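Local structure of nucleoporin 53 (Pichia guilliermondii, 3P3D) at residues 9-15 / 90-96; 21-25 / 37-41; 59-64 / 101-105. The protein probably serves as a structural constituent of the nuclear pore complex, here represented by its RNA recognition motif (RRM) domain. All coordinates share one frame; numbering follows the deposited sequence.

Contact 1: residues 9-15 / 90-96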
loop_
_atom_site.group_PDB
_atom_site.type_symbol
_atom_site.label_atom_id
_atom_site.label_comp_id
_atom_site.label_asym_id
_atom_site.label_seq_id
_atom_site.Cartn_x
_atom_site.Cartn_y
_atom_site.Cartn_z
ATOM N N ALA A 9 2.247 -8.954 -1.395
ATOM C CA ALA A 9 1.421 -7.794 -1.087
ATOM C C ALA A 9 1.768 -7.284 0.288
ATOM O O ALA A 9 2.287 -8.017 1.128
ATOM C CB ALA A 9 -0.063 -8.134 -1.150
ATOM N N ILE A 10 1.456 -6.012 0.502
ATOM C CA ILE A 10 1.672 -5.377 1.778
ATOM C C ILE A 10 0.387 -4.687 2.128
ATOM O O ILE A 10 -0.427 -4.383 1.229
ATOM C CB ILE A 10 2.869 -4.348 1.720
ATOM C CG1 ILE A 10 2.583 -3.184 0.771
ATOM C CG2 ILE A 10 4.167 -5.046 1.316
ATOM C CD1 ILE A 10 3.704 -2.167 0.652
ATOM N N LEU A 11 0.208 -4.438 3.420
ATOM C CA LEU A 11 -0.767 -3.457 3.892
ATOM C C LEU A 11 -0.102 -2.132 4.313
ATOM O O LEU A 11 0.761 -2.143 5.173
ATOM C CB LEU A 11 -1.520 -4.051 5.052
ATOM C CG LEU A 11 -2.382 -5.259 4.652
ATOM C CD1 LEU A 11 -2.825 -6.017 5.878
ATOM C CD2 LEU A 11 -3.570 -4.809 3.829
ATOM N N VAL A 12 -0.473 -1.005 3.696
ATOM C CA VAL A 12 -0.008 0.313 4.161
ATOM C C VAL A 12 -1.133 0.989 4.919
ATOM O O VAL A 12 -2.281 0.925 4.513
ATOM C CB VAL A 12 0.546 1.245 3.025
ATOM C CG1 VAL A 12 1.596 0.538 2.189
ATOM C CG2 VAL A 12 -0.546 1.728 2.133
ATOM N N PHE A 13 -0.808 1.642 6.027
ATOM C CA PHE A 13 -1.850 2.162 6.914
ATOM C C PHE A 13 -1.420 3.354 7.759
ATOM O O PHE A 13 -0.237 3.618 7.919
ATOM C CB PHE A 13 -2.348 1.029 7.842
ATOM C CG PHE A 13 -1.294 0.484 8.800
ATOM C CD1 PHE A 13 -1.120 1.044 10.047
ATOM C CD2 PHE A 13 -0.500 -0.592 8.456
ATOM C CE1 PHE A 13 -0.173 0.565 10.917
ATOM C CE2 PHE A 13 0.465 -1.094 9.351
ATOM C CZ PHE A 13 0.625 -0.517 10.568
ATOM N N GLY A 14 -2.416 4.039 8.320
ATOM C CA GLY A 14 -2.226 5.099 9.311
ATOM C C GLY A 14 -2.324 6.522 8.772
ATOM O O GLY A 14 -2.036 7.475 9.485
ATOM N N TYR A 15 -2.767 6.662 7.524
ATOM C CA TYR A 15 -2.801 7.949 6.840
ATOM C C TYR A 15 -4.225 8.491 6.874
ATOM O O TYR A 15 -5.183 7.701 6.924
ATOM C CB TYR A 15 -2.307 7.812 5.394
ATOM C CG TYR A 15 -2.984 6.703 4.608
ATOM C CD1 TYR A 15 -4.192 6.926 3.964
ATOM C CD2 TYR A 15 -2.424 5.432 4.518
ATOM C CE1 TYR A 15 -4.829 5.925 3.269
ATOM C CE2 TYR A 15 -3.061 4.419 3.814
ATOM C CZ TYR A 15 -4.262 4.680 3.199
ATOM O OH TYR A 15 -4.921 3.721 2.483
ATOM N N LEU A 90 2.897 9.293 10.366
ATOM C CA LEU A 90 3.637 8.039 10.366
ATOM C C LEU A 90 2.915 7.021 9.486
ATOM O O LEU A 90 1.699 6.833 9.615
ATOM C CB LEU A 90 3.786 7.501 11.787
ATOM C CG LEU A 90 4.762 8.259 12.684
ATOM C CD1 LEU A 90 4.462 7.908 14.114
ATOM C CD2 LEU A 90 6.213 7.926 12.313
ATOM N N LEU A 91 3.664 6.380 8.589
ATOM C CA LEU A 91 3.119 5.283 7.804
ATOM C C LEU A 91 3.473 3.943 8.406
ATOM O O LEU A 91 4.596 3.726 8.867
ATOM C CB LEU A 91 3.625 5.312 6.365
ATOM C CG LEU A 91 3.198 6.508 5.528
ATOM C CD1 LEU A 91 3.561 6.258 4.074
ATOM C CD2 LEU A 91 1.722 6.797 5.682
ATOM N N GLY A 92 2.508 3.038 8.381
ATOM C CA GLY A 92 2.763 1.630 8.707
ATOM C C GLY A 92 2.809 0.760 7.469
ATOM O O GLY A 92 2.054 0.965 6.518
ATOM N N VAL A 93 3.716 -0.204 7.464
ATOM C CA VAL A 93 3.786 -1.165 6.378
ATOM C C VAL A 93 4.034 -2.511 6.993
ATOM O O VAL A 93 4.968 -2.669 7.780
ATOM C CB VAL A 93 4.891 -0.854 5.340
ATOM C CG1 VAL A 93 4.762 -1.773 4.115
ATOM C CG2 VAL A 93 4.825 0.583 4.892
ATOM N N ILE A 94 3.176 -3.475 6.653
ATOM C CA ILE A 94 3.349 -4.867 7.101
ATOM C C ILE A 94 3.027 -5.787 5.951
ATOM O O ILE A 94 2.314 -5.378 5.034
ATOM C CB ILE A 94 2.436 -5.247 8.322
ATOM C CG1 ILE A 94 0.957 -4.947 8.059
ATOM C CG2 ILE A 94 2.864 -4.523 9.569
ATOM C CD1 ILE A 94 0.025 -5.639 9.054
ATOM N N PRO A 95 3.534 -7.035 5.997
ATOM C CA PRO A 95 3.116 -8.009 5.014
ATOM C C PRO A 95 1.602 -8.211 5.076
ATOM O O PRO A 95 1.032 -8.280 6.171
ATOM C CB PRO A 95 3.829 -9.273 5.470
ATOM C CG PRO A 95 4.896 -8.814 6.400
ATOM C CD PRO A 95 4.300 -7.679 7.077
ATOM N N TYR A 96 0.962 -8.285 3.918
ATOM C CA TYR A 96 -0.441 -8.657 3.848
ATOM C C TYR A 96 -0.696 -10.062 4.417
ATOM O O TYR A 96 0.110 -10.970 4.214
ATOM C CB TYR A 96 -0.902 -8.624 2.392
ATOM C CG TYR A 96 -2.156 -9.433 2.118
ATOM C CD1 TYR A 96 -3.409 -8.901 2.370
ATOM C CD2 TYR A 96 -2.079 -10.740 1.597
ATOM C CE1 TYR A 96 -4.556 -9.623 2.122
ATOM C CE2 TYR A 96 -3.236 -11.482 1.347
ATOM C CZ TYR A 96 -4.471 -10.908 1.606
ATOM O OH TYR A 96 -5.638 -11.597 1.364
HETATM O O HOH W 1 -0.287 7.219 11.390
#
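The ring of Phe13 lies with one face on the backbone of Gly92, whose CA sits 3.6 Å from the ring centroid in a CH-pi contact, 15° off the normal and displaced toward the rim. Having no CB, Gly92 lets the ring settle flat on its main chain. Phe13 CG stands between its own backbone N and carbonyl carbon (chi1 64°), which folds the ring back over the neighbouring strand, and CE2 reaches Ile94 CG1 at 4.1 Å. The Tyr96 ring has Leu11 CD2 at its edge, while Tyr96 CB packs on Ala9 CB at 3.7 Å. Below these groups strands 9-13 and 92-95 run antiparallel and are joined by a ladder of five backbone hydrogen bonds. One of the straighter, at 169°, runs from Gly92 N to Phe13 O over 2.8 Å; the bond from Tyr96 N to Ala9 O is 3.1 Å long. Where the strands part, a water donates to both Gly14 O and Leu90 O and bridges the gap. On the face that carries Val12 and Val93, Ile10 CD1 meets Val93 CG1 at 3.6 Å. Strand 9-13, a central strand of the RRM sheet, pairs here with the last strand, 89-95; strand 64-68 flanks it on its other edge, bonding to Ile10 and Val12, and Lys66 makes a cation-pi contact with Tyr96. Helices 20-27 and 72-79 cover the valine face, Phe27 touching Val12, Leu91 and Val93, and Leu79 touching Val93.

Contact 2: residues 21-25 / 37-41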
loop_
_atom_site.group_PDB
_atom_site.type_symbol
_atom_site.label_atom_id
_atom_site.label_comp_id
_atom_site.label_asym_id
_atom_site.label_seq_id
_atom_site.Cartn_x
_atom_site.Cartn_y
_atom_site.Cartn_z
ATOM N N ASN A 21 -4.068 8.648 -2.122
ATOM C CA ASN A 21 -3.448 8.616 -3.438
ATOM C C ASN A 21 -1.985 9.021 -3.436
ATOM O O ASN A 21 -1.189 8.427 -4.172
ATOM C CB ASN A 21 -4.222 9.475 -4.424
ATOM C CG ASN A 21 -5.533 8.841 -4.836
ATOM O OD1 ASN A 21 -5.693 7.613 -4.783
ATOM N ND2 ASN A 21 -6.481 9.674 -5.260
ATOM N N GLN A 22 -1.628 9.991 -2.593
ATOM C CA GLN A 22 -0.231 10.390 -2.452
ATOM C C GLN A 22 0.588 9.213 -1.923
ATOM O O GLN A 22 1.763 9.039 -2.298
ATOM C CB GLN A 22 -0.081 11.582 -1.496
ATOM C CG GLN A 22 -0.839 12.860 -1.894
ATOM C CD GLN A 22 -0.695 13.977 -0.848
ATOM O OE1 GLN A 22 0.429 14.342 -0.459
ATOM N NE2 GLN A 22 -1.830 14.497 -0.363
ATOM N N VAL A 23 -0.042 8.409 -1.058
ATOM C CA VAL A 23 0.634 7.288 -0.403
ATOM C C VAL A 23 0.820 6.168 -1.402
ATOM O O VAL A 23 1.902 5.601 -1.512
ATOM C CB VAL A 23 -0.153 6.761 0.804
ATOM C CG1 VAL A 23 0.490 5.484 1.320
ATOM C CG2 VAL A 23 -0.242 7.834 1.916
ATOM N N ILE A 24 -0.236 5.880 -2.161
ATOM C CA ILE A 24 -0.178 4.837 -3.181
ATOM C C ILE A 24 0.891 5.227 -4.177
ATOM O O ILE A 24 1.746 4.431 -4.510
ATOM C CB ILE A 24 -1.563 4.626 -3.861
ATOM C CG1 ILE A 24 -2.553 4.022 -2.853
ATOM C CG2 ILE A 24 -1.464 3.668 -5.077
ATOM C CD1 ILE A 24 -4.040 4.190 -3.251
ATOM N N ALA A 25 0.866 6.479 -4.615
ATOM C CA ALA A 25 1.841 6.972 -5.570
ATOM C C ALA A 25 3.262 6.788 -5.064
ATOM O O ALA A 25 4.156 6.345 -5.796
ATOM C CB ALA A 25 1.580 8.430 -5.867
ATOM N N PHE A 37 -5.178 1.218 -9.331
ATOM C CA PHE A 37 -5.516 2.493 -8.680
ATOM C C PHE A 37 -5.506 3.605 -9.730
ATOM O O PHE A 37 -4.641 3.636 -10.615
ATOM C CB PHE A 37 -4.545 2.844 -7.540
ATOM C CG PHE A 37 -4.563 1.866 -6.407
ATOM C CD1 PHE A 37 -5.638 1.803 -5.548
ATOM C CD2 PHE A 37 -3.506 0.996 -6.205
ATOM C CE1 PHE A 37 -5.658 0.890 -4.508
ATOM C CE2 PHE A 37 -3.518 0.092 -5.170
ATOM C CZ PHE A 37 -4.595 0.040 -4.320
ATOM N N GLU A 38 -6.472 4.506 -9.610
ATOM C CA GLU A 38 -6.621 5.628 -10.518
ATOM C C GLU A 38 -5.332 6.443 -10.654
ATOM O O GLU A 38 -4.951 6.821 -11.744
ATOM C CB GLU A 38 -7.782 6.529 -10.056
ATOM N N VAL A 39 -4.643 6.685 -9.545
ATOM C CA VAL A 39 -3.440 7.510 -9.585
ATOM C C VAL A 39 -2.266 6.843 -10.269
ATOM O O VAL A 39 -1.304 7.515 -10.572
ATOM C CB VAL A 39 -3.005 7.965 -8.176
ATOM C CG1 VAL A 39 -2.358 6.788 -7.391
ATOM C CG2 VAL A 39 -2.085 9.193 -8.287
ATOM N N LEU A 40 -2.328 5.533 -10.511
ATOM C CA LEU A 40 -1.262 4.832 -11.223
ATOM C C LEU A 40 -1.555 4.619 -12.695
ATOM O O LEU A 40 -0.756 4.001 -13.403
ATOM C CB LEU A 40 -1.021 3.469 -10.610
ATOM C CG LEU A 40 -0.751 3.430 -9.117
ATOM C CD1 LEU A 40 -0.506 1.977 -8.717
ATOM C CD2 LEU A 40 0.414 4.347 -8.741
ATOM N N ARG A 41 -2.685 5.143 -13.162
ATOM C CA ARG A 41 -3.202 4.766 -14.476
ATOM C C ARG A 41 -2.474 5.531 -15.574
ATOM O O ARG A 41 -2.411 6.756 -15.559
ATOM C CB ARG A 41 -4.717 5.000 -14.544
ATOM C CG ARG A 41 -5.482 3.961 -15.335
ATOM C CD ARG A 41 -6.983 4.082 -15.025
ATOM N NE ARG A 41 -7.394 3.303 -13.851
ATOM C CZ ARG A 41 -8.418 3.618 -13.052
ATOM N NH1 ARG A 41 -9.131 4.723 -13.259
ATOM N NH2 ARG A 41 -8.717 2.846 -12.011
#
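Ile24 meets Phe37 nearly at a right angle, and its side chain carries most of this contact. From CB, which points toward segment 37-41, the chain divides. Its CG2 branch, anti to the backbone N, meets three side chains: Phe37 CD2 is 3.5 Å from Ile24 CG2, Val39 CG1 is 4.0 Å from the same methyl, and Leu40 CG is 4.1 Å from it. The other branch leaves through CG1, beside the backbone N (chi1 -68°), and places CD1 over one face of the Phe37 ring, 3.9 Å from the centroid and 20° off its normal. Both branches thus lie against the same side of the ring, CG2 near CD2 and CD1 over the face. Val39 CG1 also rests 3.8 Å from Asn21 O, a carbonyl already bonded to Ala25 N within the helix. No hydrogen bond crosses between the segments, so the helix and the short 3-10 turn at 38-40 are held together by apolar packing. The turn is closed by its own bond from Leu40 N to Phe37 O. Segment 37-41 follows helix 20-27 in the connection toward strand 60-61 and folds back against that helix; Phe37 also touches Ile58, and Leu40 packs on Ile33 and Gln28.

Contact 3: residues 59-64 / 101-105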
loop_
_atom_site.group_PDB
_atom_site.type_symbol
_atom_site.label_atom_id
_atom_site.label_comp_id
_atom_site.label_asym_id
_atom_site.label_seq_id
_atom_site.Cartn_x
_atom_site.Cartn_y
_atom_site.Cartn_z
ATOM N N PHE A 59 -8.299 -4.077 -2.252
ATOM C CA PHE A 59 -8.736 -4.126 -0.874
ATOM C C PHE A 59 -8.230 -2.891 -0.166
ATOM O O PHE A 59 -7.018 -2.660 -0.104
ATOM C CB PHE A 59 -8.197 -5.359 -0.178
ATOM C CG PHE A 59 -8.995 -6.577 -0.439
ATOM C CD1 PHE A 59 -10.295 -6.678 0.053
ATOM C CD2 PHE A 59 -8.469 -7.627 -1.181
ATOM C CE1 PHE A 59 -11.063 -7.803 -0.186
ATOM C CE2 PHE A 59 -9.230 -8.772 -1.423
ATOM C CZ PHE A 59 -10.532 -8.859 -0.918
ATOM N N SER A 60 -9.156 -2.094 0.354
ATOM C CA SER A 60 -8.805 -0.893 1.095
ATOM C C SER A 60 -9.967 -0.484 1.975
ATOM O O SER A 60 -11.079 -0.992 1.831
ATOM C CB SER A 60 -8.382 0.261 0.170
ATOM O OG SER A 60 -9.440 0.759 -0.626
ATOM N N GLY A 61 -9.683 0.403 2.915
ATOM C CA GLY A 61 -10.680 0.938 3.808
ATOM C C GLY A 61 -10.212 2.325 4.140
ATOM O O GLY A 61 -9.389 2.889 3.421
ATOM N N ASN A 62 -10.726 2.885 5.225
ATOM C CA ASN A 62 -10.270 4.193 5.654
ATOM C C ASN A 62 -8.950 4.007 6.402
ATOM O O ASN A 62 -8.863 3.181 7.318
ATOM C CB ASN A 62 -11.342 4.914 6.496
ATOM C CG ASN A 62 -12.451 5.534 5.621
ATOM O OD1 ASN A 62 -12.530 6.764 5.466
ATOM N ND2 ASN A 62 -13.288 4.673 5.014
ATOM N N SER A 63 -7.930 4.750 5.966
ATOM C CA SER A 63 -6.569 4.666 6.502
ATOM C C SER A 63 -5.800 3.349 6.258
ATOM O O SER A 63 -4.844 3.061 6.969
ATOM C CB SER A 63 -6.553 5.012 8.001
ATOM O OG SER A 63 -6.976 6.348 8.202
ATOM N N TRP A 64 -6.176 2.560 5.263
ATOM C CA TRP A 64 -5.346 1.402 4.913
ATOM C C TRP A 64 -5.598 0.906 3.503
ATOM O O TRP A 64 -6.704 1.005 3.006
ATOM C CB TRP A 64 -5.509 0.250 5.929
ATOM C CG TRP A 64 -6.809 -0.497 5.842
ATOM C CD1 TRP A 64 -7.967 -0.231 6.534
ATOM C CD2 TRP A 64 -7.088 -1.638 5.023
ATOM N NE1 TRP A 64 -8.939 -1.132 6.191
ATOM C CE2 TRP A 64 -8.430 -2.009 5.267
ATOM C CE3 TRP A 64 -6.330 -2.390 4.111
ATOM C CZ2 TRP A 64 -9.037 -3.096 4.623
ATOM C CZ3 TRP A 64 -6.929 -3.470 3.478
ATOM C CH2 TRP A 64 -8.269 -3.813 3.734
ATOM N N VAL A 101 -6.850 -8.514 6.836
ATOM C CA VAL A 101 -7.836 -7.831 6.010
ATOM C C VAL A 101 -9.266 -8.236 6.424
ATOM O O VAL A 101 -10.177 -7.398 6.417
ATOM C CB VAL A 101 -7.622 -8.068 4.509
ATOM C CG1 VAL A 101 -8.022 -9.472 4.127
ATOM C CG2 VAL A 101 -8.452 -7.116 3.716
ATOM N N GLU A 102 -9.446 -9.506 6.807
ATOM C CA GLU A 102 -10.745 -10.003 7.299
ATOM C C GLU A 102 -11.202 -9.259 8.563
ATOM O O GLU A 102 -12.343 -8.808 8.638
ATOM C CB GLU A 102 -10.698 -11.526 7.570
ATOM N N ARG A 103 -10.309 -9.130 9.547
ATOM C CA ARG A 103 -10.632 -8.396 10.787
ATOM C C ARG A 103 -10.940 -6.906 10.533
ATOM O O ARG A 103 -11.706 -6.299 11.284
ATOM C CB ARG A 103 -9.502 -8.486 11.817
ATOM C CG ARG A 103 -8.910 -9.866 12.041
ATOM C CD ARG A 103 -8.111 -9.924 13.336
ATOM N NE ARG A 103 -8.996 -10.278 14.441
ATOM C CZ ARG A 103 -9.338 -11.528 14.785
ATOM N NH1 ARG A 103 -8.851 -12.583 14.126
ATOM N NH2 ARG A 103 -10.175 -11.727 15.807
ATOM N N LEU A 104 -10.341 -6.324 9.490
ATOM C CA LEU A 104 -10.575 -4.916 9.136
ATOM C C LEU A 104 -11.928 -4.700 8.458
ATOM O O LEU A 104 -12.524 -3.627 8.588
ATOM C CB LEU A 104 -9.438 -4.384 8.255
ATOM C CG LEU A 104 -8.088 -4.311 8.987
ATOM C CD1 LEU A 104 -6.909 -4.348 8.010
ATOM C CD2 LEU A 104 -8.042 -3.074 9.876
ATOM N N GLN A 105 -12.410 -5.714 7.739
ATOM C CA GLN A 105 -13.765 -5.707 7.170
ATOM C C GLN A 105 -14.682 -6.651 7.961
ATOM O O GLN A 105 -15.502 -6.214 8.772
ATOM C CB GLN A 105 -13.717 -6.131 5.702
ATOM C CG GLN A 105 -12.658 -5.396 4.872
ATOM C CD GLN A 105 -12.465 -6.010 3.495
ATOM O OE1 GLN A 105 -12.498 -7.239 3.330
ATOM N NE2 GLN A 105 -12.253 -5.153 2.493
#
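Trp64 is held from helix 98-104 by two aliphatic side chains. Leu104 CD1 stands over the centre of the six-membered ring, 4.0 Å from its centroid and 16° off the normal, and Leu104 CB comes within 3.9 Å of Trp64 CZ2. At the far end of the indole Val101 CG2 approaches Trp64 CH2 to 3.3 Å, a tight, nearly perpendicular meeting. The same methyl reaches Phe59 CD1 at 4.1 Å, joining the two aromatics. Gln105 spans both: its CG lies at the indole edge, and its extended chain brings NE2 to the edge of the Phe59 ring, 3.5 Å from CD1, with amide and ring planes 60° apart. Trp64 CG sits between its backbone N and carbonyl carbon (chi1 73°), laying the opposite indole face on the Ser60 and Gly61 backbone, where the type II turn from Gly61 to Trp64 begins. Helix 98-104, the last modelled helix, lies over the sheet face carrying Leu11 and Phe13, which also touch Trp64; canonical RRMs bind RNA on this face, opposite helices 20-27 and 72-79. No hydrogen bond joins the segments: the packing is aliphatic-aromatic, and Gln105 NE2, near the Phe59 plane, is not placed for an N-H...pi bond.

Overall arrangement
Contact 1 lies nearest the middle of the domain, pairing two inner strands of the sheet; contacts 2 and 3 are more peripheral and dock helical elements mainly by side-chain packing, with no hydrogen bond between the segments. Backbone hydrogen bonds dominate the first, whereas an isoleucine on a phenylalanine and a leucine on a tryptophan characterise the others. Contacts 1 and 3 share the sheet and touch directly, Gly14 and Tyr15 meeting Ser63 through probable hydrogen bonds. Contact 2 reaches contact 1 through Val23 of its helix, which packs on Val12, Tyr15 and Leu91. Contacts 2 and 3 have centres about 17 Å apart and do not touch, one at helix 20-27 and the other at helix 98-104.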